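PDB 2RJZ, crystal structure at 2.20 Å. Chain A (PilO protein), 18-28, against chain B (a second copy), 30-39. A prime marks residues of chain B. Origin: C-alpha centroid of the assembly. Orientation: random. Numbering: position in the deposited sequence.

Chain A (18-28) EAYKAQMKEME
Chain B (30-39) SFGALLRQLP

Residues 18-28 of chain A form helix throughout, part of a longer helix that runs on beyond both ends, with regular i to i+4 bonds such as Met24 N to Tyr20 O at 2.9 Å. Chain B is already helical at Ser30′, the helix having begun earlier in the chain, its bonds including Gln37′ N to Ala33′ O at 3.1 Å, and turns into loop near its end, where Leu38′ is extended at phi/psi -97/157°. The two helices run nearly antiparallel: their directions differ by 156° and their axes approach to 8.9 Å. Register is set by Met27 CA to Ser30′ CA at 5.3 Å and Tyr20 CA to Leu34′ CA at 6.1 Å. Some 580 Å² is buried, and no hydrogen bond crosses, so the contact rests on shape and apolar packing.

Ser30′ (chi1 m) points toward chain A, and its small side chain lies where the backbones come close, with CB 3.7 Å from Met27 N and 3.8 Å from Met27 CB. Its OG comes within 3.4 Å of Gln23 OE1, a polar proximity rather than a hydrogen bond; that hydroxyl is satisfied elsewhere in the structure.

Phe31′ (chi1 t, chi2 57°) points away overall, though its CB still touches chain A, 3.7 Å from Met27 CE; the same CE, at the end of a fully extended t, t, t chain, lies 3.6 Å from Phe31′ CD1. A long, flexible thioether can follow an aromatic surface well; here Met27 SD lies 5.2 Å from the centroid of the Phe31′ ring, obliquely. Gly32′ lies out of reach.

Ala33′ points toward chain A, its methyl CB 3.8 Å from Gln23 CD. Gln23 (chi1 m, chi2 m) lays its amide end against this methyl, while its CB packs on Leu34′.

Leu34′ (m, t) is the knob, lodged among Tyr20, Gln23, Met24 and Met27. Its CA-to-CB bond points sideways, but the branched end comes nearer. CD2 sits 3.3 Å from Tyr20 O, 3.6 Å from Gln23 CB and 3.6 Å from Met24 CG, and lies over one face of the Tyr20 ring, 3.9 Å from its centroid and 15° off the normal, a CH-pi contact. CD1 meets Met27 SD at 3.8 Å.

Leu35′ points away and Arg36′ is out of reach. Gln37′ (m, m) points toward chain A and sets its CB 3.7 Å from Tyr20 CD1, at the ring edge; its OE1 is 4.3 Å from Ala19 CB, a loose contact at the margin. Leu38′ (m, t) brings CG to 3.9 Å from Tyr20 CE1, extending the apolar surround of the tyrosine (chi1 t, chi2 93°), whose OH is hydrogen-bonded elsewhere in the structure.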

ATOM      1  N   GLU A  18       9.114  11.567 -23.150  1.00 37.05           N
ATOM      2  CA  GLU A  18       7.852  12.068 -23.696  1.00 39.32           C
ATOM      3  C   GLU A  18       6.734  10.996 -23.694  1.00 38.29           C
ATOM      4  O   GLU A  18       5.617  11.251 -23.218  1.00 38.51           O
ATOM      5  CB  GLU A  18       8.095  12.663 -25.099  1.00 38.90           C
ATOM      6  CG  GLU A  18       6.836  12.866 -25.927  1.00 43.83           C
ATOM      7  CD  GLU A  18       7.099  13.544 -27.276  1.00 43.49           C
ATOM      8  OE1 GLU A  18       7.969  13.078 -28.069  1.00 47.84           O
ATOM      9  OE2 GLU A  18       6.419  14.552 -27.531  1.00 48.52           O
ATOM     10  N   ALA A  19       7.038   9.805 -24.209  1.00 37.56           N
ATOM     11  CA  ALA A  19       6.104   8.691 -24.182  1.00 37.83           C
ATOM     12  C   ALA A  19       5.736   8.182 -22.743  1.00 38.36           C
ATOM     13  O   ALA A  19       4.580   7.787 -22.481  1.00 38.75           O
ATOM     14  CB  ALA A  19       6.650   7.542 -25.030  1.00 37.94           C
ATOM     15  N   TYR A  20       6.715   8.193 -21.835  1.00 37.21           N
ATOM     16  CA  TYR A  20       6.540   7.714 -20.466  1.00 36.57           C
ATOM     17  C   TYR A  20       5.611   8.652 -19.711  1.00 36.43           C
ATOM     18  O   TYR A  20       4.656   8.209 -19.088  1.00 35.44           O
ATOM     19  CB  TYR A  20       7.907   7.640 -19.807  1.00 36.10           C
ATOM     20  CG  TYR A  20       8.002   7.176 -18.364  1.00 35.22           C
ATOM     21  CD1 TYR A  20       8.228   5.847 -18.061  1.00 34.31           C
ATOM     22  CD2 TYR A  20       7.966   8.093 -17.315  1.00 36.20           C
ATOM     23  CE1 TYR A  20       8.385   5.419 -16.769  1.00 33.68           C
ATOM     24  CE2 TYR A  20       8.120   7.684 -16.001  1.00 35.72           C
ATOM     25  CZ  TYR A  20       8.333   6.347 -15.735  1.00 35.93           C
ATOM     26  OH  TYR A  20       8.506   5.937 -14.434  1.00 35.82           O
ATOM     27  N   LYS A  21       5.865   9.954 -19.811  1.00 37.07           N
ATOM     28  CA  LYS A  21       4.967  10.942 -19.217  1.00 37.86           C
ATOM     29  C   LYS A  21       3.554  10.789 -19.722  1.00 38.47           C
ATOM     30  O   LYS A  21       2.611  10.976 -18.956  1.00 39.57           O
ATOM     31  CB  LYS A  21       5.422  12.363 -19.518  1.00 38.05           C
ATOM     32  CG  LYS A  21       6.584  12.864 -18.701  1.00 38.48           C
ATOM     33  CD  LYS A  21       7.178  14.064 -19.432  1.00 41.41           C
ATOM     34  CE  LYS A  21       7.317  15.267 -18.532  1.00 43.19           C
ATOM     35  NZ  LYS A  21       8.332  16.200 -19.094  1.00 44.65           N
ATOM     36  N   ALA A  22       3.407  10.478 -21.016  1.00 39.17           N
ATOM     37  CA  ALA A  22       2.097  10.376 -21.659  1.00 38.94           C
ATOM     38  C   ALA A  22       1.368   9.179 -21.097  1.00 38.68           C
ATOM     39  O   ALA A  22       0.165   9.235 -20.886  1.00 39.24           O
ATOM     40  CB  ALA A  22       2.234  10.256 -23.217  1.00 38.90           C
ATOM     41  N   GLN A  23       2.095   8.093 -20.844  1.00 38.28           N
ATOM     42  CA  GLN A  23       1.494   6.920 -20.162  1.00 37.81           C
ATOM     43  C   GLN A  23       1.172   7.141 -18.672  1.00 36.59           C
ATOM     44  O   GLN A  23       0.159   6.657 -18.165  1.00 36.11           O
ATOM     45  CB  GLN A  23       2.385   5.685 -20.360  1.00 37.82           C
ATOM     46  CG  GLN A  23       2.442   5.213 -21.823  1.00 41.09           C
ATOM     47  CD  GLN A  23       1.156   4.516 -22.348  1.00 46.17           C
ATOM     48  OE1 GLN A  23       0.154   4.335 -21.633  1.00 47.90           O
ATOM     49  NE2 GLN A  23       1.202   4.112 -23.624  1.00 48.46           N
ATOM     50  N   MET A  24       2.033   7.877 -17.963  1.00 36.51           N
ATOM     51  CA  MET A  24       1.733   8.244 -16.562  1.00 34.31           C
ATOM     52  C   MET A  24       0.386   8.976 -16.587  1.00 35.61           C
ATOM     53  O   MET A  24      -0.514   8.679 -15.799  1.00 34.49           O
ATOM     54  CB  MET A  24       2.818   9.154 -15.953  1.00 34.50           C
ATOM     55  CG  MET A  24       4.136   8.465 -15.487  1.00 32.46           C
ATOM     56  SD  MET A  24       5.278   9.658 -14.732  1.00 26.50           S
ATOM     57  CE  MET A  24       4.381   9.878 -13.187  1.00 28.01           C
ATOM     58  N   LYS A  25       0.260   9.924 -17.510  1.00 36.59           N
ATOM     59  CA  LYS A  25      -0.948  10.752 -17.616  1.00 38.64           C
ATOM     60  C   LYS A  25      -2.216   9.929 -17.997  1.00 38.19           C
ATOM     61  O   LYS A  25      -3.306  10.214 -17.479  1.00 38.86           O
ATOM     62  CB  LYS A  25      -0.691  11.918 -18.572  1.00 38.15           C
ATOM     63  CG  LYS A  25      -1.884  12.773 -18.889  1.00 41.64           C
ATOM     64  CD  LYS A  25      -1.567  13.766 -20.016  1.00 42.22           C
ATOM     65  CE  LYS A  25      -2.693  14.810 -20.175  1.00 46.29           C
ATOM     66  NZ  LYS A  25      -2.581  15.505 -21.492  1.00 48.00           N
ATOM     67  N   GLU A  26      -2.070   8.911 -18.846  1.00 37.43           N
ATOM     68  CA  GLU A  26      -3.188   8.003 -19.186  1.00 38.23           C
ATOM     69  C   GLU A  26      -3.615   7.021 -18.054  1.00 36.94           C
ATOM     70  O   GLU A  26      -4.804   6.724 -17.877  1.00 36.30           O
ATOM     71  CB  GLU A  26      -2.867   7.242 -20.465  1.00 38.83           C
ATOM     72  CG  GLU A  26      -3.210   8.063 -21.747  1.00 45.33           C
ATOM     73  CD  GLU A  26      -2.379   7.667 -22.976  1.00 51.85           C
ATOM     74  OE1 GLU A  26      -2.063   6.455 -23.133  1.00 54.19           O
ATOM     75  OE2 GLU A  26      -2.046   8.578 -23.789  1.00 55.72           O
ATOM     76  N   MET A  27      -2.635   6.527 -17.293  1.00 35.78           N
ATOM     77  CA  MET A  27      -2.906   5.774 -16.071  1.00 33.61           C
ATOM     78  C   MET A  27      -3.711   6.644 -15.097  1.00 35.40           C
ATOM     79  O   MET A  27      -4.747   6.216 -14.569  1.00 34.70           O
ATOM     80  CB  MET A  27      -1.592   5.300 -15.434  1.00 33.94           C
ATOM     81  CG  MET A  27      -1.750   4.129 -14.507  1.00 32.85           C
ATOM     82  SD  MET A  27      -0.222   3.475 -13.801  1.00 25.93           S
ATOM     83  CE  MET A  27      -1.036   2.407 -12.633  1.00 34.20           C
ATOM     84  N   GLU A  28      -3.228   7.861 -14.864  1.00 36.15           N
ATOM     85  CA  GLU A  28      -3.907   8.801 -13.970  1.00 38.07           C
ATOM     86  C   GLU A  28      -5.314   9.138 -14.453  1.00 38.34           C
ATOM     87  O   GLU A  28      -6.261   9.127 -13.669  1.00 38.38           O
ATOM     88  CB  GLU A  28      -3.090  10.080 -13.818  1.00 38.07           C
ATOM     89  CG  GLU A  28      -1.703   9.805 -13.311  1.00 41.92           C
ATOM     90  CD  GLU A  28      -0.921  11.069 -13.079  1.00 46.42           C
ATOM     91  OE1 GLU A  28      -1.413  11.910 -12.272  1.00 46.27           O
ATOM     92  OE2 GLU A  28       0.172  11.199 -13.700  1.00 45.25           O
TER
ATOM     93  N   SER B  30      -1.694   0.852 -19.239  1.00 36.69           N
ATOM     94  CA  SER B  30      -0.782   1.963 -19.004  1.00 36.91           C
ATOM     95  C   SER B  30       0.274   1.589 -17.977  1.00 36.48           C
ATOM     96  O   SER B  30       1.456   1.860 -18.177  1.00 36.86           O
ATOM     97  CB  SER B  30      -1.565   3.184 -18.550  1.00 37.36           C
ATOM     98  OG  SER B  30      -2.481   3.555 -19.572  1.00 39.68           O
ATOM     99  N   PHE B  31      -0.151   0.924 -16.901  1.00 35.55           N
ATOM    100  CA  PHE B  31       0.788   0.405 -15.921  1.00 35.33           C
ATOM    101  C   PHE B  31       1.815  -0.506 -16.627  1.00 35.46           C
ATOM    102  O   PHE B  31       3.034  -0.314 -16.492  1.00 34.97           O
ATOM    103  CB  PHE B  31       0.020  -0.319 -14.827  1.00 34.50           C
ATOM    104  CG  PHE B  31       0.857  -0.811 -13.694  1.00 34.60           C
ATOM    105  CD1 PHE B  31       1.654   0.054 -12.959  1.00 34.59           C
ATOM    106  CD2 PHE B  31       0.786  -2.149 -13.308  1.00 34.16           C
ATOM    107  CE1 PHE B  31       2.384  -0.394 -11.880  1.00 33.51           C
ATOM    108  CE2 PHE B  31       1.525  -2.604 -12.227  1.00 36.05           C
ATOM    109  CZ  PHE B  31       2.314  -1.721 -11.511  1.00 33.75           C
ATOM    110  N   GLY B  32       1.307  -1.442 -17.432  1.00 35.50           N
ATOM    111  CA  GLY B  32       2.146  -2.355 -18.226  1.00 35.18           C
ATOM    112  C   GLY B  32       3.121  -1.625 -19.141  1.00 35.39           C
ATOM    113  O   GLY B  32       4.289  -2.019 -19.239  1.00 35.22           O
ATOM    114  N   ALA B  33       2.650  -0.558 -19.795  1.00 35.27           N
ATOM    115  CA  ALA B  33       3.499   0.256 -20.686  1.00 35.62           C
ATOM    116  C   ALA B  33       4.604   1.056 -19.969  1.00 35.96           C
ATOM    117  O   ALA B  33       5.701   1.230 -20.513  1.00 36.32           O
ATOM    118  CB  ALA B  33       2.662   1.159 -21.517  1.00 35.73           C
ATOM    119  N   LEU B  34       4.346   1.519 -18.745  1.00 35.95           N
ATOM    120  CA  LEU B  34       5.389   2.227 -17.978  1.00 35.42           C
ATOM    121  C   LEU B  34       6.485   1.274 -17.503  1.00 35.62           C
ATOM    122  O   LEU B  34       7.659   1.605 -17.580  1.00 35.49           O
ATOM    123  CB  LEU B  34       4.800   2.980 -16.781  1.00 35.45           C
ATOM    124  CG  LEU B  34       3.785   4.099 -17.011  1.00 34.52           C
ATOM    125  CD1 LEU B  34       2.898   4.259 -15.761  1.00 30.15           C
ATOM    126  CD2 LEU B  34       4.487   5.418 -17.391  1.00 30.74           C
ATOM    127  N   LEU B  35       6.106   0.096 -17.018  1.00 36.03           N
ATOM    128  CA  LEU B  35       7.090  -0.938 -16.674  1.00 37.66           C
ATOM    129  C   LEU B  35       8.014  -1.355 -17.839  1.00 39.09           C
ATOM    130  O   LEU B  35       9.184  -1.663 -17.622  1.00 39.15           O
ATOM    131  CB  LEU B  35       6.386  -2.174 -16.110  1.00 36.46           C
ATOM    132  CG  LEU B  35       5.559  -1.913 -14.850  1.00 35.79           C
ATOM    133  CD1 LEU B  35       4.652  -3.126 -14.580  1.00 34.88           C
ATOM    134  CD2 LEU B  35       6.455  -1.548 -13.663  1.00 33.25           C
ATOM    135  N   ARG B  36       7.466  -1.369 -19.052  1.00 41.27           N
ATOM    136  CA  ARG B  36       8.180  -1.773 -20.265  1.00 44.05           C
ATOM    137  C   ARG B  36       9.185  -0.691 -20.661  1.00 44.76           C
ATOM    138  O   ARG B  36      10.314  -1.009 -21.063  1.00 45.21           O
ATOM    139  CB  ARG B  36       7.179  -2.008 -21.399  1.00 43.50           C
ATOM    140  CG  ARG B  36       7.698  -2.852 -22.526  1.00 45.64           C
ATOM    141  CD  ARG B  36       6.837  -2.777 -23.802  1.00 47.62           C
ATOM    142  NE  ARG B  36       7.524  -3.491 -24.887  1.00 56.76           N
ATOM    143  CZ  ARG B  36       7.119  -4.641 -25.425  1.00 60.67           C
ATOM    144  NH1 ARG B  36       5.988  -5.223 -25.016  1.00 63.04           N
ATOM    145  NH2 ARG B  36       7.834  -5.205 -26.398  1.00 61.52           N
ATOM    146  N   GLN B  37       8.764   0.577 -20.520  1.00 45.28           N
ATOM    147  CA  GLN B  37       9.604   1.765 -20.699  1.00 46.08           C
ATOM    148  C   GLN B  37      10.862   1.825 -19.824  1.00 46.47           C
ATOM    149  O   GLN B  37      11.812   2.522 -20.160  1.00 46.22           O
ATOM    150  CB  GLN B  37       8.783   3.039 -20.440  1.00 45.91           C
ATOM    151  CG  GLN B  37       8.077   3.626 -21.673  1.00 47.57           C
ATOM    152  CD  GLN B  37       9.054   4.268 -22.658  1.00 49.82           C
ATOM    153  OE1 GLN B  37       8.919   4.119 -23.877  1.00 52.17           O
ATOM    154  NE2 GLN B  37      10.054   4.951 -22.133  1.00 47.56           N
ATOM    155  N   LEU B  38      10.861   1.114 -18.701  1.00 47.31           N
ATOM    156  CA  LEU B  38      11.909   1.265 -17.690  1.00 48.13           C
ATOM    157  C   LEU B  38      12.951   0.183 -17.909  1.00 49.57           C
ATOM    158  O   LEU B  38      12.634  -0.842 -18.496  1.00 50.17           O
ATOM    159  CB  LEU B  38      11.326   1.159 -16.279  1.00 47.20           C
ATOM    160  CG  LEU B  38      10.555   2.356 -15.727  1.00 45.34           C
ATOM    161  CD1 LEU B  38       9.776   1.936 -14.479  1.00 41.42           C
ATOM    162  CD2 LEU B  38      11.507   3.505 -15.404  1.00 39.99           C
ATOM    163  N   PRO B  39      14.196   0.400 -17.432  1.00 50.91           N
ATOM    164  CA  PRO B  39      15.295  -0.536 -17.757  1.00 52.02           C
ATOM    165  C   PRO B  39      15.020  -2.024 -17.446  1.00 52.22           C
ATOM    166  O   PRO B  39      14.357  -2.341 -16.449  1.00 53.40           O
ATOM    167  CB  PRO B  39      16.468   0.006 -16.910  1.00 52.03           C
ATOM    168  CG  PRO B  39      16.170   1.458 -16.759  1.00 52.09           C
ATOM    169  CD  PRO B  39      14.668   1.497 -16.566  1.00 50.55           C
TER